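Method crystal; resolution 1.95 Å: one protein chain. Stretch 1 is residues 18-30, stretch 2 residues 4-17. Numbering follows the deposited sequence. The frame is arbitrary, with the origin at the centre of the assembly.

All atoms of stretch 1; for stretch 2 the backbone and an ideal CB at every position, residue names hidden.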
# COMPACT_ATOMS: atom_id res chain seq x y z
N GLY A 18 -6.42 1.56 -2.82
CA GLY A 18 -6.83 1.68 -4.20
C GLY A 18 -7.24 3.10 -4.57
O GLY A 18 -7.74 3.86 -3.74
N LYS A 19 -7.04 3.48 -5.83
CA LYS A 19 -7.45 4.82 -6.23
C LYS A 19 -7.83 4.83 -7.71
O LYS A 19 -7.16 4.20 -8.52
CB LYS A 19 -6.32 5.83 -5.96
CG LYS A 19 -6.65 7.29 -6.27
CD LYS A 19 -5.50 8.22 -5.86
CE LYS A 19 -5.90 9.69 -6.03
NZ LYS A 19 -5.94 10.10 -7.46
N ILE A 20 -8.93 5.50 -8.03
CA ILE A 20 -9.35 5.65 -9.41
C ILE A 20 -9.96 7.04 -9.46
O ILE A 20 -10.82 7.38 -8.66
CB ILE A 20 -10.36 4.54 -9.87
CG1 ILE A 20 -10.73 4.78 -11.35
CG2 ILE A 20 -11.59 4.50 -8.99
CD1 ILE A 20 -11.39 3.59 -12.04
N ASN A 21 -9.49 7.86 -10.41
CA ASN A 21 -9.95 9.23 -10.51
C ASN A 21 -9.79 9.87 -9.12
O ASN A 21 -8.70 9.81 -8.54
CB ASN A 21 -11.40 9.26 -11.01
CG ASN A 21 -11.55 8.61 -12.40
OD1 ASN A 21 -10.68 8.75 -13.26
ND2 ASN A 21 -12.65 7.92 -12.62
N ASP A 22 -10.84 10.48 -8.57
CA ASP A 22 -10.73 11.11 -7.26
C ASP A 22 -11.23 10.22 -6.13
O ASP A 22 -11.39 10.67 -5.01
CB ASP A 22 -11.50 12.43 -7.26
CG ASP A 22 -10.97 13.41 -8.29
OD1 ASP A 22 -9.74 13.66 -8.29
OD2 ASP A 22 -11.76 13.91 -9.11
N GLU A 23 -11.47 8.96 -6.45
CA GLU A 23 -11.98 7.99 -5.48
C GLU A 23 -10.87 7.12 -4.92
O GLU A 23 -9.96 6.70 -5.65
CB GLU A 23 -13.02 7.11 -6.19
CG GLU A 23 -14.50 7.45 -5.96
CD GLU A 23 -14.81 8.93 -5.81
OE1 GLU A 23 -14.76 9.69 -6.81
OE2 GLU A 23 -15.13 9.33 -4.67
N LYS A 24 -10.91 6.82 -3.63
CA LYS A 24 -9.87 5.96 -3.08
C LYS A 24 -10.38 5.13 -1.92
O LYS A 24 -11.44 5.43 -1.40
CB LYS A 24 -8.63 6.78 -2.69
CG LYS A 24 -8.88 7.90 -1.70
CD LYS A 24 -7.60 8.72 -1.52
CE LYS A 24 -7.72 9.73 -0.39
NZ LYS A 24 -6.41 10.39 -0.08
N PHE A 25 -9.66 4.07 -1.57
CA PHE A 25 -10.05 3.23 -0.44
C PHE A 25 -8.84 2.60 0.22
O PHE A 25 -7.80 2.47 -0.41
CB PHE A 25 -11.05 2.12 -0.88
CG PHE A 25 -10.43 0.98 -1.66
CD1 PHE A 25 -9.65 0.01 -1.02
CD2 PHE A 25 -10.61 0.90 -3.05
CE1 PHE A 25 -9.07 -1.04 -1.74
CE2 PHE A 25 -10.03 -0.13 -3.78
CZ PHE A 25 -9.26 -1.11 -3.13
N VAL A 26 -8.98 2.25 1.50
CA VAL A 26 -7.94 1.56 2.24
C VAL A 26 -8.73 0.61 3.15
O VAL A 26 -9.56 1.03 3.93
CB VAL A 26 -7.01 2.54 3.02
CG1 VAL A 26 -7.82 3.50 3.90
CG2 VAL A 26 -5.98 1.71 3.85
N ILE A 27 -8.52 -0.68 2.95
CA ILE A 27 -9.26 -1.75 3.62
C ILE A 27 -8.29 -2.84 4.01
O ILE A 27 -7.33 -3.12 3.27
CB ILE A 27 -10.30 -2.34 2.61
CG1 ILE A 27 -11.28 -1.22 2.20
CG2 ILE A 27 -11.04 -3.56 3.20
CD1 ILE A 27 -12.12 -1.53 0.95
N PRO A 28 -8.52 -3.48 5.18
CA PRO A 28 -7.64 -4.56 5.64
C PRO A 28 -7.59 -5.68 4.61
O PRO A 28 -8.58 -5.98 3.97
CB PRO A 28 -8.30 -5.02 6.94
CG PRO A 28 -8.90 -3.76 7.47
CD PRO A 28 -9.51 -3.14 6.22
N SER A 29 -6.42 -6.29 4.46
CA SER A 29 -6.24 -7.37 3.50
C SER A 29 -6.87 -8.66 4.06
O SER A 29 -6.17 -9.58 4.44
CB SER A 29 -4.74 -7.55 3.23
OG SER A 29 -4.49 -8.65 2.39
N ARG A 30 -8.20 -8.68 4.11
CA ARG A 30 -8.99 -9.79 4.64
C ARG A 30 -10.15 -9.97 3.69
O ARG A 30 -10.61 -9.02 3.09
CB ARG A 30 -9.60 -9.46 6.02
CG ARG A 30 -8.61 -9.36 7.17
CD ARG A 30 -9.28 -8.80 8.44
NE ARG A 30 -10.37 -9.64 8.95
CZ ARG A 30 -10.21 -10.86 9.45
NH1 ARG A 30 -8.99 -11.40 9.51
NH2 ARG A 30 -11.25 -11.53 9.93
N UNK A 4 -10.56 5.27 -21.43
CA UNK A 4 -9.72 4.50 -20.50
C UNK A 4 -9.43 5.19 -19.16
O UNK A 4 -9.07 6.36 -19.10
CB UNK A 4 -8.39 4.18 -21.18
N UNK A 5 -9.58 4.43 -18.08
CA UNK A 5 -9.34 4.93 -16.72
C UNK A 5 -8.08 4.33 -16.13
O UNK A 5 -7.63 3.29 -16.57
CB UNK A 5 -10.53 4.62 -15.81
N UNK A 6 -7.51 4.98 -15.11
CA UNK A 6 -6.31 4.46 -14.51
C UNK A 6 -6.60 3.95 -13.10
O UNK A 6 -7.10 4.69 -12.26
CB UNK A 6 -5.22 5.53 -14.49
N UNK A 7 -6.33 2.67 -12.86
CA UNK A 7 -6.52 2.07 -11.54
C UNK A 7 -5.14 1.93 -10.91
O UNK A 7 -4.25 1.33 -11.52
CB UNK A 7 -7.24 0.72 -11.63
N UNK A 8 -4.98 2.46 -9.69
CA UNK A 8 -3.72 2.35 -8.98
C UNK A 8 -4.05 1.50 -7.76
O UNK A 8 -5.00 1.79 -7.04
CB UNK A 8 -3.13 3.71 -8.61
N UNK A 9 -3.27 0.45 -7.55
CA UNK A 9 -3.50 -0.49 -6.45
C UNK A 9 -2.22 -0.78 -5.71
O UNK A 9 -1.16 -0.85 -6.30
CB UNK A 9 -4.11 -1.80 -6.97
N UNK A 10 -2.35 -0.98 -4.40
CA UNK A 10 -1.18 -1.26 -3.56
C UNK A 10 -1.59 -2.37 -2.61
O UNK A 10 -2.33 -2.11 -1.65
CB UNK A 10 -0.70 -0.02 -2.80
N UNK A 11 -1.16 -3.59 -2.89
CA UNK A 11 -1.50 -4.73 -2.05
C UNK A 11 -0.42 -4.91 -0.99
O UNK A 11 0.46 -5.76 -1.12
CB UNK A 11 -1.66 -6.00 -2.89
N UNK A 12 -0.49 -4.10 0.05
CA UNK A 12 0.52 -4.15 1.08
C UNK A 12 0.32 -5.04 2.27
O UNK A 12 -0.58 -5.90 2.32
CB UNK A 12 0.72 -2.73 1.61
N UNK A 13 1.22 -4.83 3.23
CA UNK A 13 1.25 -5.52 4.51
C UNK A 13 -0.10 -6.10 4.89
O UNK A 13 -0.47 -7.20 4.49
CB UNK A 13 1.73 -4.57 5.61
N UNK A 14 -0.84 -5.33 5.68
CA UNK A 14 -2.15 -5.76 6.12
C UNK A 14 -3.30 -4.95 5.52
O UNK A 14 -4.45 -5.18 5.88
CB UNK A 14 -2.22 -5.69 7.65
N UNK A 15 -2.99 -4.04 4.60
CA UNK A 15 -4.04 -3.21 3.98
C UNK A 15 -3.89 -3.10 2.47
O UNK A 15 -2.77 -3.08 1.95
CB UNK A 15 -4.03 -1.81 4.59
N UNK A 16 -5.01 -3.00 1.77
CA UNK A 16 -4.99 -2.83 0.32
C UNK A 16 -5.44 -1.39 0.09
O UNK A 16 -6.46 -0.97 0.65
CB UNK A 16 -5.88 -3.84 -0.40
N UNK A 17 -4.68 -0.64 -0.69
CA UNK A 17 -5.04 0.75 -0.99
C UNK A 17 -5.40 0.79 -2.48
O UNK A 17 -4.75 0.14 -3.28
CB UNK A 17 -3.91 1.72 -0.65

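Position 4 has nothing of stretch 1 near its CB, so the visible atoms set no preference; the residue is Val4, whose beta-branched side chain suits extended backbone.

At position 5 the CB points toward stretch 1 and lies 4.0 Å from Ile20 CD1, with the Asn21 amide a little farther on. A large side chain with an apolar base would suit, aromatic or aliphatic. It is Tyr5: its CB packs against Ile20 CD1 at 4.0 Å, and its ring reaches Asn21, CD2 lying 3.6 Å from ND2.

Position 6 turns its CB sideways, beyond reach of stretch 1, and only its backbone engages. Many residues would do; Val6 is found. One water joins Val6 O (2.6 Å) to Asn21 N (2.9 Å), and another joins Val6 N (2.8 Å) to Asn21 OD1 (2.8 Å), extending the contact where direct strand pairing gives out.

The CB of position 7 lies on the same sheet face as Ile20, 5.1 Å from Ile20 CD1, which invites a long apolar chain. Met7, present as selenomethionine, supplies one, with CG 4.1 Å from Ile20 CD1.

Position 8 forms an antiparallel hydrogen-bonded pair with Lys19: 8 N to Lys19 O is 3.0 Å, and Lys19 N to 8 O is 2.9 Å. Its CB shares a face with the Lys19 side chain, whose end leads away and demands no partner. Small or apolar residues fit; Ala8 is the small choice.

Position 9 pairs with Gly18, which has no side chain, so an apolar branch can reach across toward the Phe25 ring. Leu9 does so: CD2 comes 3.9 Å from Gly18 CA and 4.2 Å from Phe25 CZ.

Positions 10 and 11 direct their CBs sideways; with no stretch 1 atom within 5.5 Å of either CB, stretch 1 leaves both choices open, polar or apolar; they are Asp10 and Phe11. Position 12 is in a loop with no atom of stretch 1 near a CB there, so stretch 1 sets no preference; it is Gly12. At 13, phi is -23° and psi -95°, an unusual conformation that suits a residue tolerant of strained backbone, such as asparagine or glycine; Asn13 is found, poorly ordered. At 14 a CB would have room, so small residues would fit and glycine is not forced; Gly14 is found, and its carbonyl matters, as Ser29 N donates to Gly14 O at 2.7 Å.

The CB of position 15 is 4.1 Å from Val26 CG2, with Pro28 nearby, a surface for a broad apolar group. Phe15 suits it: CD1 lies 4.1 Å from Val26 CG2, and CE1 lies 3.7 Å from Pro28 CG.

Position 16 pairs with Ile27 through two hydrogen bonds, 16 N to Ile27 O (2.8 Å) and Ile27 N to 16 O (3.1 Å). Its CB, 4.4 Å from Phe25 CE1, favours a compact aliphatic residue. Val16 places CG1 3.8 Å from Phe25 CE1 and CG2 4.2 Å from Ser29 CB.

At position 17 the CB lies on the face of Val26, which offers methyls but no charge; aliphatic chains or a long flexible one would fit. Lys17 lays CD 3.7 Å from Val26 CG2, while its NZ hydrogen-bonds Phe15 O at 3.1 Å.

Stretch 2 (4-17) VYVMALDFGNGFVK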
# COMPACT_ATOMS: atom_id res chain seq x y z
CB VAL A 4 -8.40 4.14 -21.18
CG1 VAL A 4 -7.57 3.27 -20.28
CG2 VAL A 4 -8.68 3.43 -22.52
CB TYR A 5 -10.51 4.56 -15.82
CG TYR A 5 -11.80 5.21 -16.21
CD1 TYR A 5 -12.78 4.49 -16.90
CD2 TYR A 5 -12.04 6.54 -15.92
CE1 TYR A 5 -13.98 5.09 -17.27
CE2 TYR A 5 -13.22 7.15 -16.29
CZ TYR A 5 -14.19 6.42 -16.96
OH TYR A 5 -15.36 7.04 -17.35
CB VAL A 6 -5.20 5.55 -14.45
CG1 VAL A 6 -4.03 5.08 -13.59
CG2 VAL A 6 -4.70 5.84 -15.88
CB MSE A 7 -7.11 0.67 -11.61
CG MSE A 7 -8.59 0.56 -11.97
SE MSE A 7 -9.14 -1.35 -11.87
CE MSE A 7 -11.03 -1.15 -12.08
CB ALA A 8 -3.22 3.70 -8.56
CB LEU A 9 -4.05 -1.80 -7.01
CG LEU A 9 -5.52 -1.78 -7.43
CD1 LEU A 9 -5.86 -3.04 -8.27
CD2 LEU A 9 -6.39 -1.72 -6.15
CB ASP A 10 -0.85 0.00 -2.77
CG ASP A 10 0.37 -0.16 -1.84
OD1 ASP A 10 0.99 -1.25 -1.82
OD2 ASP A 10 0.71 0.82 -1.16
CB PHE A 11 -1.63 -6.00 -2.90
CG PHE A 11 -2.72 -5.91 -3.94
CD1 PHE A 11 -2.43 -5.49 -5.24
CD2 PHE A 11 -4.04 -6.19 -3.60
CE1 PHE A 11 -3.45 -5.37 -6.20
CE2 PHE A 11 -5.07 -6.07 -4.55
CZ PHE A 11 -4.77 -5.65 -5.85
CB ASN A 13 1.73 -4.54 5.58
CG ASN A 13 1.40 -3.08 5.22
OD1 ASN A 13 0.29 -2.76 4.79
ND2 ASN A 13 2.39 -2.19 5.40
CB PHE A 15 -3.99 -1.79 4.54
CG PHE A 15 -4.39 -1.68 5.97
CD1 PHE A 15 -5.73 -1.51 6.32
CD2 PHE A 15 -3.44 -1.75 6.98
CE1 PHE A 15 -6.11 -1.41 7.65
CE2 PHE A 15 -3.81 -1.64 8.32
CZ PHE A 15 -5.16 -1.47 8.65
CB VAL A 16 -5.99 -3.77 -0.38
CG1 VAL A 16 -6.09 -3.41 -1.86
CG2 VAL A 16 -5.54 -5.21 -0.22
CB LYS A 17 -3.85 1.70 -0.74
CG LYS A 17 -3.64 2.13 0.73
CD LYS A 17 -3.10 1.02 1.59
CE LYS A 17 -1.75 0.51 1.09
NZ LYS A 17 -1.16 -0.46 2.08
O HOH W 1 -7.03 7.29 -11.80
O HOH W 2 -8.50 7.53 -14.56
O HOH W 3 -2.69 -7.40 0.10
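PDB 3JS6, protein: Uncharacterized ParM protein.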